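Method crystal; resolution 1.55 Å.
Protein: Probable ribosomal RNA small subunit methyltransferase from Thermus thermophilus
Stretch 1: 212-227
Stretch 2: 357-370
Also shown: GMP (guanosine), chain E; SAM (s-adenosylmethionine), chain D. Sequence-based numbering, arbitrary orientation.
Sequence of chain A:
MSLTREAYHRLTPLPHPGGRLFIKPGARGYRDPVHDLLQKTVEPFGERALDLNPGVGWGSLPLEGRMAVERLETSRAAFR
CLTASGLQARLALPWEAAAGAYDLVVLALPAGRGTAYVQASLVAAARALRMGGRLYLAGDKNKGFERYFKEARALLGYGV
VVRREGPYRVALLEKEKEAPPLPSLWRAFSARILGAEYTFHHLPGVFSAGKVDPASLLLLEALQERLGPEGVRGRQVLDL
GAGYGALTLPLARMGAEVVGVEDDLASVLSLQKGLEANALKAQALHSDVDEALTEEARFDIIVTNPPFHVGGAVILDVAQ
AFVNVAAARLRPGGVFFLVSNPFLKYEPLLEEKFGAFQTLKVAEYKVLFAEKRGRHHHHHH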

# COMPACT_ATOMS: atom_id res chain seq x y z
N VAL A 212 -14.73 -7.81 6.63
CA VAL A 212 -14.70 -6.41 7.03
C VAL A 212 -14.04 -6.26 8.41
O VAL A 212 -14.41 -6.96 9.37
CB VAL A 212 -16.13 -5.81 7.03
CG1 VAL A 212 -16.10 -4.36 7.49
CG2 VAL A 212 -16.72 -5.87 5.62
N ASP A 213 -13.03 -5.38 8.48
CA ASP A 213 -12.38 -5.05 9.75
C ASP A 213 -13.45 -4.60 10.77
O ASP A 213 -14.22 -3.68 10.50
CB ASP A 213 -11.35 -3.92 9.52
CG ASP A 213 -10.58 -3.52 10.79
OD1 ASP A 213 -10.88 -4.00 11.90
OD2 ASP A 213 -9.64 -2.70 10.66
N PRO A 214 -13.51 -5.28 11.94
CA PRO A 214 -14.43 -4.82 12.99
C PRO A 214 -14.27 -3.33 13.33
O PRO A 214 -15.25 -2.67 13.69
CB PRO A 214 -14.06 -5.71 14.18
CG PRO A 214 -13.51 -6.98 13.53
CD PRO A 214 -12.76 -6.48 12.33
N ALA A 215 -13.06 -2.78 13.18
CA ALA A 215 -12.84 -1.36 13.46
C ALA A 215 -13.62 -0.48 12.47
O ALA A 215 -14.18 0.56 12.85
CB ALA A 215 -11.34 -1.02 13.41
N SER A 216 -13.61 -0.89 11.20
CA SER A 216 -14.35 -0.18 10.15
C SER A 216 -15.86 -0.21 10.43
O SER A 216 -16.55 0.81 10.30
CB SER A 216 -14.03 -0.78 8.79
OG SER A 216 -12.63 -0.77 8.54
N LEU A 217 -16.37 -1.38 10.82
CA LEU A 217 -17.78 -1.51 11.22
C LEU A 217 -18.10 -0.56 12.38
O LEU A 217 -19.13 0.10 12.37
CB LEU A 217 -18.13 -2.95 11.63
CG LEU A 217 -18.09 -3.98 10.50
CD1 LEU A 217 -18.34 -5.37 11.06
CD2 LEU A 217 -19.14 -3.63 9.43
N LEU A 218 -17.21 -0.49 13.36
CA LEU A 218 -17.41 0.38 14.52
C LEU A 218 -17.46 1.86 14.15
O LEU A 218 -18.29 2.62 14.69
CB LEU A 218 -16.31 0.15 15.56
CG LEU A 218 -16.59 0.70 16.96
CD1 LEU A 218 -17.78 -0.04 17.63
CD2 LEU A 218 -15.32 0.62 17.81
N LEU A 219 -16.59 2.28 13.24
CA LEU A 219 -16.60 3.66 12.76
C LEU A 219 -17.94 3.96 12.09
O LEU A 219 -18.54 4.99 12.39
CB LEU A 219 -15.45 3.90 11.76
CG LEU A 219 -15.30 5.36 11.32
CD1 LEU A 219 -13.82 5.65 11.02
CD2 LEU A 219 -16.19 5.74 10.12
N LEU A 220 -18.41 3.06 11.23
CA LEU A 220 -19.68 3.26 10.51
C LEU A 220 -20.87 3.31 11.45
O LEU A 220 -21.77 4.13 11.28
CB LEU A 220 -19.87 2.21 9.41
CG LEU A 220 -18.92 2.30 8.20
CD1 LEU A 220 -19.15 1.10 7.27
CD2 LEU A 220 -19.13 3.61 7.45
N GLU A 221 -20.86 2.44 12.47
CA GLU A 221 -21.91 2.46 13.50
C GLU A 221 -21.91 3.80 14.24
O GLU A 221 -22.98 4.40 14.42
CB GLU A 221 -21.74 1.28 14.45
CG GLU A 221 -21.99 -0.05 13.76
CD GLU A 221 -21.52 -1.25 14.58
OE1 GLU A 221 -20.67 -1.08 15.48
OE2 GLU A 221 -21.99 -2.37 14.29
N ALA A 222 -20.73 4.27 14.64
CA ALA A 222 -20.60 5.54 15.35
C ALA A 222 -21.07 6.70 14.46
O ALA A 222 -21.76 7.61 14.92
CB ALA A 222 -19.17 5.77 15.79
N LEU A 223 -20.69 6.63 13.19
CA LEU A 223 -21.06 7.64 12.20
C LEU A 223 -22.56 7.71 12.02
O LEU A 223 -23.14 8.79 12.11
CB LEU A 223 -20.35 7.36 10.86
CG LEU A 223 -20.53 8.39 9.73
CD1 LEU A 223 -19.27 8.43 8.88
CD2 LEU A 223 -21.75 8.09 8.87
N GLN A 224 -23.19 6.56 11.78
CA GLN A 224 -24.64 6.54 11.57
C GLN A 224 -25.40 6.99 12.82
O GLN A 224 -26.43 7.66 12.71
CB GLN A 224 -25.15 5.18 11.09
CG GLN A 224 -26.67 5.18 10.87
CD GLN A 224 -27.18 4.07 9.97
OE1 GLN A 224 -27.80 3.12 10.44
NE2 GLN A 224 -26.95 4.21 8.67
N GLU A 225 -24.90 6.63 14.00
CA GLU A 225 -25.56 7.04 15.25
C GLU A 225 -25.47 8.55 15.45
O GLU A 225 -26.43 9.19 15.90
CB GLU A 225 -24.95 6.32 16.46
CG GLU A 225 -25.32 4.84 16.54
CD GLU A 225 -24.55 4.09 17.62
OE1 GLU A 225 -23.68 4.69 18.29
OE2 GLU A 225 -24.83 2.89 17.80
N ARG A 226 -24.32 9.11 15.10
CA ARG A 226 -24.05 10.54 15.25
C ARG A 226 -24.82 11.38 14.23
O ARG A 226 -25.45 12.38 14.60
CB ARG A 226 -22.54 10.79 15.14
CG ARG A 226 -22.11 12.25 15.13
CD ARG A 226 -21.74 12.73 16.51
NE ARG A 226 -21.57 14.18 16.54
CZ ARG A 226 -21.20 14.87 17.62
NH1 ARG A 226 -20.95 14.24 18.76
NH2 ARG A 226 -21.08 16.19 17.55
N LEU A 227 -24.77 10.98 12.96
CA LEU A 227 -25.32 11.79 11.86
C LEU A 227 -26.72 11.36 11.39
O LEU A 227 -27.39 12.12 10.69
CB LEU A 227 -24.36 11.79 10.65
CG LEU A 227 -22.89 12.15 10.87
CD1 LEU A 227 -22.15 12.17 9.54
CD2 LEU A 227 -22.70 13.47 11.59
N PHE A 357 -11.91 17.29 20.66
CA PHE A 357 -12.33 16.01 20.10
C PHE A 357 -13.31 15.32 21.05
O PHE A 357 -13.43 15.70 22.22
CB PHE A 357 -11.11 15.09 19.84
CG PHE A 357 -10.51 14.54 21.09
CD1 PHE A 357 -10.87 13.28 21.57
CD2 PHE A 357 -9.60 15.31 21.84
CE1 PHE A 357 -10.33 12.78 22.76
CE2 PHE A 357 -9.06 14.82 23.02
CZ PHE A 357 -9.43 13.55 23.49
N GLN A 358 -14.01 14.31 20.54
CA GLN A 358 -14.88 13.47 21.36
C GLN A 358 -14.54 12.01 21.10
O GLN A 358 -14.00 11.67 20.04
CB GLN A 358 -16.35 13.74 21.02
CG GLN A 358 -16.76 15.21 21.20
CD GLN A 358 -18.22 15.46 20.89
OE1 GLN A 358 -19.09 14.74 21.38
NE2 GLN A 358 -18.49 16.48 20.09
N THR A 359 -14.82 11.17 22.09
CA THR A 359 -14.65 9.73 21.97
C THR A 359 -16.03 9.12 21.88
O THR A 359 -16.79 9.09 22.87
CB THR A 359 -13.88 9.14 23.17
OG1 THR A 359 -12.64 9.84 23.33
CG2 THR A 359 -13.62 7.65 22.97
N LEU A 360 -16.37 8.63 20.70
CA LEU A 360 -17.72 8.12 20.45
C LEU A 360 -17.87 6.65 20.83
O LEU A 360 -18.97 6.20 21.16
CB LEU A 360 -18.12 8.31 18.98
CG LEU A 360 -17.92 9.71 18.37
CD1 LEU A 360 -18.38 9.74 16.94
CD2 LEU A 360 -18.66 10.78 19.19
N LYS A 361 -16.77 5.91 20.77
CA LYS A 361 -16.76 4.49 21.11
C LYS A 361 -15.40 4.18 21.72
O LYS A 361 -14.38 4.69 21.25
CB LYS A 361 -16.92 3.61 19.87
CG LYS A 361 -18.18 3.85 19.02
CD LYS A 361 -19.40 3.18 19.63
CE LYS A 361 -20.65 3.57 18.87
NZ LYS A 361 -21.85 2.89 19.43
N VAL A 362 -15.38 3.34 22.76
CA VAL A 362 -14.14 2.70 23.16
C VAL A 362 -14.35 1.30 23.75
O VAL A 362 -14.88 1.13 24.87
CB VAL A 362 -13.20 3.61 24.02
CG1 VAL A 362 -13.77 3.86 25.41
CG2 VAL A 362 -11.76 3.03 24.07
N ALA A 363 -13.98 0.30 22.96
CA ALA A 363 -13.99 -1.08 23.41
C ALA A 363 -12.82 -1.80 22.75
O ALA A 363 -11.67 -1.57 23.13
CB ALA A 363 -15.33 -1.75 23.10
N GLU A 364 -13.08 -2.66 21.77
CA GLU A 364 -11.97 -3.33 21.09
C GLU A 364 -11.16 -2.29 20.32
O GLU A 364 -9.95 -2.40 20.19
CB GLU A 364 -12.43 -4.45 20.16
CG GLU A 364 -11.28 -5.38 19.74
CD GLU A 364 -11.69 -6.57 18.86
OE1 GLU A 364 -12.67 -6.46 18.08
OE2 GLU A 364 -11.00 -7.61 18.95
N TYR A 365 -11.87 -1.27 19.83
CA TYR A 365 -11.26 -0.12 19.18
C TYR A 365 -11.89 1.16 19.72
O TYR A 365 -12.91 1.12 20.41
CB TYR A 365 -11.47 -0.16 17.65
CG TYR A 365 -11.08 -1.48 17.07
CD1 TYR A 365 -9.77 -1.71 16.63
CD2 TYR A 365 -12.00 -2.52 16.98
CE1 TYR A 365 -9.40 -2.95 16.12
CE2 TYR A 365 -11.65 -3.74 16.47
CZ TYR A 365 -10.36 -3.96 16.05
OH TYR A 365 -10.04 -5.18 15.53
N LYS A 366 -11.25 2.28 19.43
CA LYS A 366 -11.85 3.57 19.74
C LYS A 366 -12.15 4.37 18.48
O LYS A 366 -11.39 4.36 17.52
CB LYS A 366 -11.00 4.39 20.73
CG LYS A 366 -9.68 4.87 20.21
CD LYS A 366 -8.94 5.61 21.30
CE LYS A 366 -7.53 5.94 20.84
NZ LYS A 366 -6.64 6.22 22.00
N VAL A 367 -13.31 5.03 18.51
CA VAL A 367 -13.70 5.95 17.46
C VAL A 367 -13.63 7.36 18.03
O VAL A 367 -14.33 7.71 19.00
CB VAL A 367 -15.11 5.66 16.91
CG1 VAL A 367 -15.46 6.64 15.80
CG2 VAL A 367 -15.20 4.21 16.41
N LEU A 368 -12.74 8.15 17.43
CA LEU A 368 -12.61 9.55 17.79
C LEU A 368 -13.31 10.42 16.75
O LEU A 368 -13.44 10.04 15.58
CB LEU A 368 -11.14 9.94 17.92
CG LEU A 368 -10.33 9.16 18.97
CD1 LEU A 368 -8.89 9.61 18.98
CD2 LEU A 368 -10.93 9.27 20.37
N PHE A 369 -13.75 11.60 17.21
CA PHE A 369 -14.53 12.52 16.39
C PHE A 369 -14.01 13.93 16.61
O PHE A 369 -13.61 14.28 17.72
CB PHE A 369 -16.01 12.42 16.80
CG PHE A 369 -16.90 13.50 16.20
CD1 PHE A 369 -17.53 13.30 14.98
CD2 PHE A 369 -17.12 14.70 16.89
CE1 PHE A 369 -18.36 14.28 14.43
CE2 PHE A 369 -17.96 15.69 16.35
CZ PHE A 369 -18.58 15.49 15.12
N ALA A 370 -14.02 14.72 15.55
CA ALA A 370 -13.73 16.15 15.67
C ALA A 370 -14.53 16.94 14.65
O ALA A 370 -14.88 16.44 13.58
CB ALA A 370 -12.25 16.41 15.50
C4' GMP E . -6.97 -6.84 16.28
O4' GMP E . -6.93 -5.44 15.97
C3' GMP E . -5.79 -7.47 15.55
O3' GMP E . -6.30 -8.03 14.33
C2' GMP E . -4.88 -6.30 15.23
O2' GMP E . -4.12 -6.53 14.05
C1' GMP E . -5.88 -5.17 15.03
N9 GMP E . -5.38 -3.81 15.33
C8 GMP E . -4.45 -3.44 16.22
N7 GMP E . -4.27 -2.09 16.22
C5 GMP E . -5.13 -1.58 15.31
C6 GMP E . -5.47 -0.23 14.78
O6 GMP E . -4.91 0.80 15.22
N1 GMP E . -6.41 -0.15 13.82
C2 GMP E . -7.05 -1.24 13.32
N2 GMP E . -7.98 -1.12 12.35
N3 GMP E . -6.78 -2.51 13.76
C4 GMP E . -5.86 -2.72 14.73
N SAM D . -10.45 1.94 4.77
CA SAM D . -10.14 0.48 4.61
C SAM D . -10.93 -0.30 5.65
O SAM D . -11.45 0.36 6.55
OXT SAM D . -10.98 -1.54 5.57
CB SAM D . -8.65 0.20 4.82
CG SAM D . -8.08 0.59 6.18
SD SAM D . -6.33 0.09 6.34
CE SAM D . -6.14 0.03 8.15
C5' SAM D . -5.36 1.58 5.96
C4' SAM D . -5.28 1.84 4.46
O4' SAM D . -4.41 2.96 4.34
C3' SAM D . -4.70 0.69 3.63
O3' SAM D . -5.57 0.32 2.57
C2' SAM D . -3.36 1.26 3.13
O2' SAM D . -2.91 0.75 1.89
C1' SAM D . -3.71 2.75 3.12
N9 SAM D . -2.52 3.58 3.06
C8 SAM D . -1.26 3.33 3.59
N7 SAM D . -0.46 4.39 3.32
C5 SAM D . -1.21 5.31 2.61
C6 SAM D . -0.92 6.55 2.03
N6 SAM D . 0.31 7.08 2.09
N1 SAM D . -1.93 7.21 1.38
C2 SAM D . -3.20 6.67 1.28
N3 SAM D . -3.50 5.41 1.79
C4 SAM D . -2.50 4.78 2.45
O HOH W 1 -8.57 -4.68 13.23
O HOH W 2 -21.57 0.54 17.62

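The guanidinium of Arg-226 lies over the ring of Phe-369, a cation-pi contact with CZ of Arg-226 4.0 Å from the ring centroid of Phe-369 and 29° off the ring normal. At its edge the same guanidinium reaches the other strand: Arg-226 NH1 donates a long hydrogen bond to Gln-358 OE1 (3.3 Å). At the neighbouring Glu-225, OE1 forms a salt bridge with Lys-361 NZ (2.8 Å), and a water accepting from Lys-361 NZ (3.0 Å) donates to Glu-221 OE1 (2.8 Å), one turn earlier in the helix, tying a second helix carboxylate to the lysine. Between the charged end and the ligand end the packing is apolar. Ala-222 points toward the hairpin, its CB 3.8 Å from Val-367 CG1, while Leu-218 CG meets Val-367 CG2 at 3.8 Å and Leu-218 CD2 meets Tyr-365 CB at 3.9 Å. At the helix start, Ala-215 CB sits 3.6 Å from the ring centroid of Tyr-365, only 11° off the normal, a CH-pi contact. Asp-213 caps the helix, its OD1 accepting from Ala-215 N (2.8 Å), while its OD2 accepts from guanosine N2 (2.8 Å). A water bridges Asp-213 OD1 and Tyr-365 OH, 2.8 Å from each, across a direct OD1–OH separation of 3.9 Å.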